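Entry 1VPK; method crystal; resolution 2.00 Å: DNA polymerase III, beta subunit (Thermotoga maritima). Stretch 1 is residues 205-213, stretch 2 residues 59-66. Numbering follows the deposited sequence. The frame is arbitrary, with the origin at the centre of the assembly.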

# COMPACT_ATOMS: atom_id res chain seq x y z
N LEU A 205 -18.29 4.69 23.56
CA LEU A 205 -17.08 3.87 23.60
C LEU A 205 -16.02 4.55 22.74
O LEU A 205 -16.34 5.12 21.66
CB LEU A 205 -17.37 2.45 23.12
CG LEU A 205 -18.38 1.60 23.92
CD1 LEU A 205 -18.56 0.27 23.23
CD2 LEU A 205 -17.98 1.41 25.41
N SER A 206 -14.78 4.50 23.21
CA SER A 206 -13.63 5.14 22.57
C SER A 206 -13.37 4.52 21.21
O SER A 206 -13.81 3.38 20.93
CB SER A 206 -12.34 5.03 23.42
OG SER A 206 -11.73 3.72 23.32
N LEU A 207 -12.65 5.24 20.35
CA LEU A 207 -12.33 4.72 19.05
C LEU A 207 -11.46 3.46 19.16
O LEU A 207 -11.71 2.49 18.45
CB LEU A 207 -11.63 5.78 18.21
CG LEU A 207 -11.28 5.42 16.76
CD1 LEU A 207 -12.47 4.88 16.00
CD2 LEU A 207 -10.73 6.64 16.12
N LYS A 208 -10.50 3.46 20.09
CA LYS A 208 -9.67 2.28 20.33
C LYS A 208 -10.53 1.06 20.76
O LYS A 208 -10.32 -0.04 20.27
CB LYS A 208 -8.53 2.55 21.31
CG LYS A 208 -7.69 1.28 21.54
CD LYS A 208 -6.21 1.40 21.46
CE LYS A 208 -5.54 0.07 21.89
NZ LYS A 208 -4.51 0.29 22.87
N SER A 209 -11.53 1.28 21.61
CA SER A 209 -12.41 0.21 22.05
C SER A 209 -13.21 -0.33 20.86
O SER A 209 -13.33 -1.53 20.69
CB SER A 209 -13.36 0.69 23.14
OG SER A 209 -12.71 0.84 24.38
N MET A 210 -13.69 0.58 20.03
CA MET A 210 -14.48 0.25 18.84
C MET A 210 -13.77 -0.51 17.75
O MET A 210 -14.39 -1.36 17.10
CB MET A 210 -15.11 1.54 18.29
CG MET A 210 -16.19 2.08 19.21
SD MET A 210 -17.55 0.94 19.49
CE MET A 210 -18.27 0.68 17.85
N LYS A 211 -12.48 -0.25 17.58
CA LYS A 211 -11.63 -1.03 16.70
C LYS A 211 -11.43 -2.47 17.20
O LYS A 211 -11.31 -3.43 16.41
CB LYS A 211 -10.29 -0.30 16.52
CG LYS A 211 -10.47 0.99 15.66
CD LYS A 211 -9.13 1.68 15.37
CE LYS A 211 -9.24 3.12 14.70
NZ LYS A 211 -8.02 3.97 15.13
N GLU A 212 -11.44 -2.65 18.51
CA GLU A 212 -11.41 -3.99 19.05
C GLU A 212 -12.79 -4.64 18.81
O GLU A 212 -12.84 -5.80 18.47
CB GLU A 212 -10.99 -4.01 20.54
CG GLU A 212 -11.07 -5.38 21.19
CD GLU A 212 -10.29 -6.50 20.49
OE1 GLU A 212 -9.37 -6.30 19.66
OE2 GLU A 212 -10.57 -7.65 20.85
N VAL A 213 -13.87 -3.89 18.96
CA VAL A 213 -15.22 -4.43 18.69
C VAL A 213 -15.26 -4.99 17.27
O VAL A 213 -15.65 -6.15 17.06
CB VAL A 213 -16.33 -3.37 18.94
CG1 VAL A 213 -17.67 -3.82 18.40
CG2 VAL A 213 -16.46 -3.12 20.44
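Stretch 2, residues 59-66: TDLETGVK

Stretch 2 opens with Thr59 in an extended conformation, turns, and leaves as a strand, and it lies along the first turns of the helix that begins at Leu207. Strand 63-66 runs in nearly the same direction as helix 207-213: the angle between their N-to-C directions is 24°, and the axes approach to 9.3 Å. The backbones come nearest at Ser209 and Thr63, whose CA atoms are 5.8 Å apart. The two segments are at least 144 residues apart in sequence wherever they touch, and together they bury 333 Å², a small area held largely by polar groups.

Thr59, extended at phi/psi -154/154, points its CA-to-CB bond away from the helix and serves the turn instead. Its OG1 accepts from Leu61 N at 2.9 Å and donates to Thr63 O at 2.7 Å, tying the entry of the turn to its exit. Asp60 (-115/19) works on both sides of the contact. With chi1 in p, its OD1 accepts from Glu62 N and from Thr63 N, each at 2.8 Å, while its OD2 forms a salt bridge with Lys208 NZ at 2.9 Å. One carboxylate thus braces its own loop and holds a helix residue. Leu61 takes a positive phi, 78/-12, carrying the chain around the bend; its side chain is out of reach of the helix and exposed.

Glu62 (-107/-43) turns back toward stretch 1 with chi1 and chi2 both t, an extended arm that brings OE1 to the start of the helix. There Ser206 OG donates to Glu62 OE1 at 2.7 Å. Ser206 is the N-cap, and the same OG accepts from Ser209 N at 3.0 Å, so a single hydroxyl satisfies a free backbone NH of the first turn while giving its proton to the neighboring loop. The stem of Glu62 also passes over the helix, with CG 3.8 Å from Ser209 OG.

At Thr63 the strand begins (-113/137), and its side chain, chi1 m, points toward the helix. Thr63 OG1 and Ser209 OG form a hydrogen bond of 2.7 Å, its direction left open, at the point where the backbones are closest. The methyl of Thr63 turns to a later part of the helix, CG2 lying 3.9 Å from Glu212 CG.

From here the strand alternates. Gly64 (-132/140) has no side chain, and a CB there would point away from the helix. Val65 (-129/131, chi1 t) points toward it again, and its CG2 packs 3.3 Å from Glu212 OE2, an apolar methyl against a carboxylate oxygen. Lys66 extends with every chi in t and stays out of reach. Stretch 1 answers with Ser206 at the N-cap and, in the helix, Ser209 and Glu212, spaced by three, plus Lys208 for the salt bridge, while Leu207 and Met210 point their CA-to-CB bonds away. The rule to be read is a polar turn at the helix start, followed by alternate strand residues along one helical stripe.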

# COMPACT_ATOMS: atom_id res chain seq x y z
N THR A 59 -4.89 -6.12 27.41
CA THR A 59 -5.58 -4.93 27.85
C THR A 59 -4.67 -3.73 27.72
O THR A 59 -3.44 -3.84 27.83
CB THR A 59 -6.04 -5.07 29.31
OG1 THR A 59 -6.90 -3.97 29.65
CG2 THR A 59 -4.85 -5.07 30.32
N ASP A 60 -5.29 -2.58 27.57
CA ASP A 60 -4.66 -1.29 27.79
C ASP A 60 -5.28 -0.53 28.95
O ASP A 60 -5.12 0.65 29.05
CB ASP A 60 -4.80 -0.45 26.53
CG ASP A 60 -6.23 -0.13 26.17
OD1 ASP A 60 -7.15 -0.34 26.98
OD2 ASP A 60 -6.44 0.36 25.03
N LEU A 61 -5.97 -1.22 29.83
CA LEU A 61 -6.65 -0.63 30.99
C LEU A 61 -7.98 0.09 30.68
O LEU A 61 -8.74 0.42 31.61
CB LEU A 61 -5.72 0.31 31.80
CG LEU A 61 -4.36 -0.24 32.28
CD1 LEU A 61 -3.76 0.72 33.23
CD2 LEU A 61 -4.52 -1.59 32.95
N GLU A 62 -8.28 0.32 29.41
CA GLU A 62 -9.62 0.82 29.03
C GLU A 62 -10.42 -0.30 28.36
O GLU A 62 -11.60 -0.44 28.65
CB GLU A 62 -9.50 2.04 28.10
CG GLU A 62 -10.82 2.37 27.35
CD GLU A 62 -10.69 3.58 26.44
OE1 GLU A 62 -10.01 3.44 25.38
OE2 GLU A 62 -11.28 4.63 26.81
N THR A 63 -9.78 -1.08 27.47
CA THR A 63 -10.36 -2.29 26.87
C THR A 63 -9.58 -3.53 27.39
O THR A 63 -8.35 -3.49 27.47
CB THR A 63 -10.28 -2.23 25.30
OG1 THR A 63 -10.81 -1.01 24.78
CG2 THR A 63 -11.00 -3.47 24.64
N GLY A 64 -10.28 -4.59 27.75
CA GLY A 64 -9.69 -5.87 28.14
C GLY A 64 -10.36 -7.00 27.42
O GLY A 64 -11.61 -6.99 27.19
N VAL A 65 -9.57 -7.98 26.99
CA VAL A 65 -10.08 -9.13 26.27
C VAL A 65 -9.55 -10.36 26.94
O VAL A 65 -8.34 -10.43 27.20
CB VAL A 65 -9.57 -9.18 24.85
CG1 VAL A 65 -10.09 -10.49 24.14
CG2 VAL A 65 -10.00 -7.99 24.08
N LYS A 66 -10.43 -11.31 27.24
CA LYS A 66 -10.06 -12.61 27.80
C LYS A 66 -10.63 -13.65 26.82
O LYS A 66 -11.85 -13.81 26.71
CB LYS A 66 -10.67 -12.78 29.19
CG LYS A 66 -10.20 -14.04 29.93
CD LYS A 66 -10.84 -14.20 31.31
CE LYS A 66 -10.18 -15.32 32.06
NZ LYS A 66 -10.69 -15.52 33.47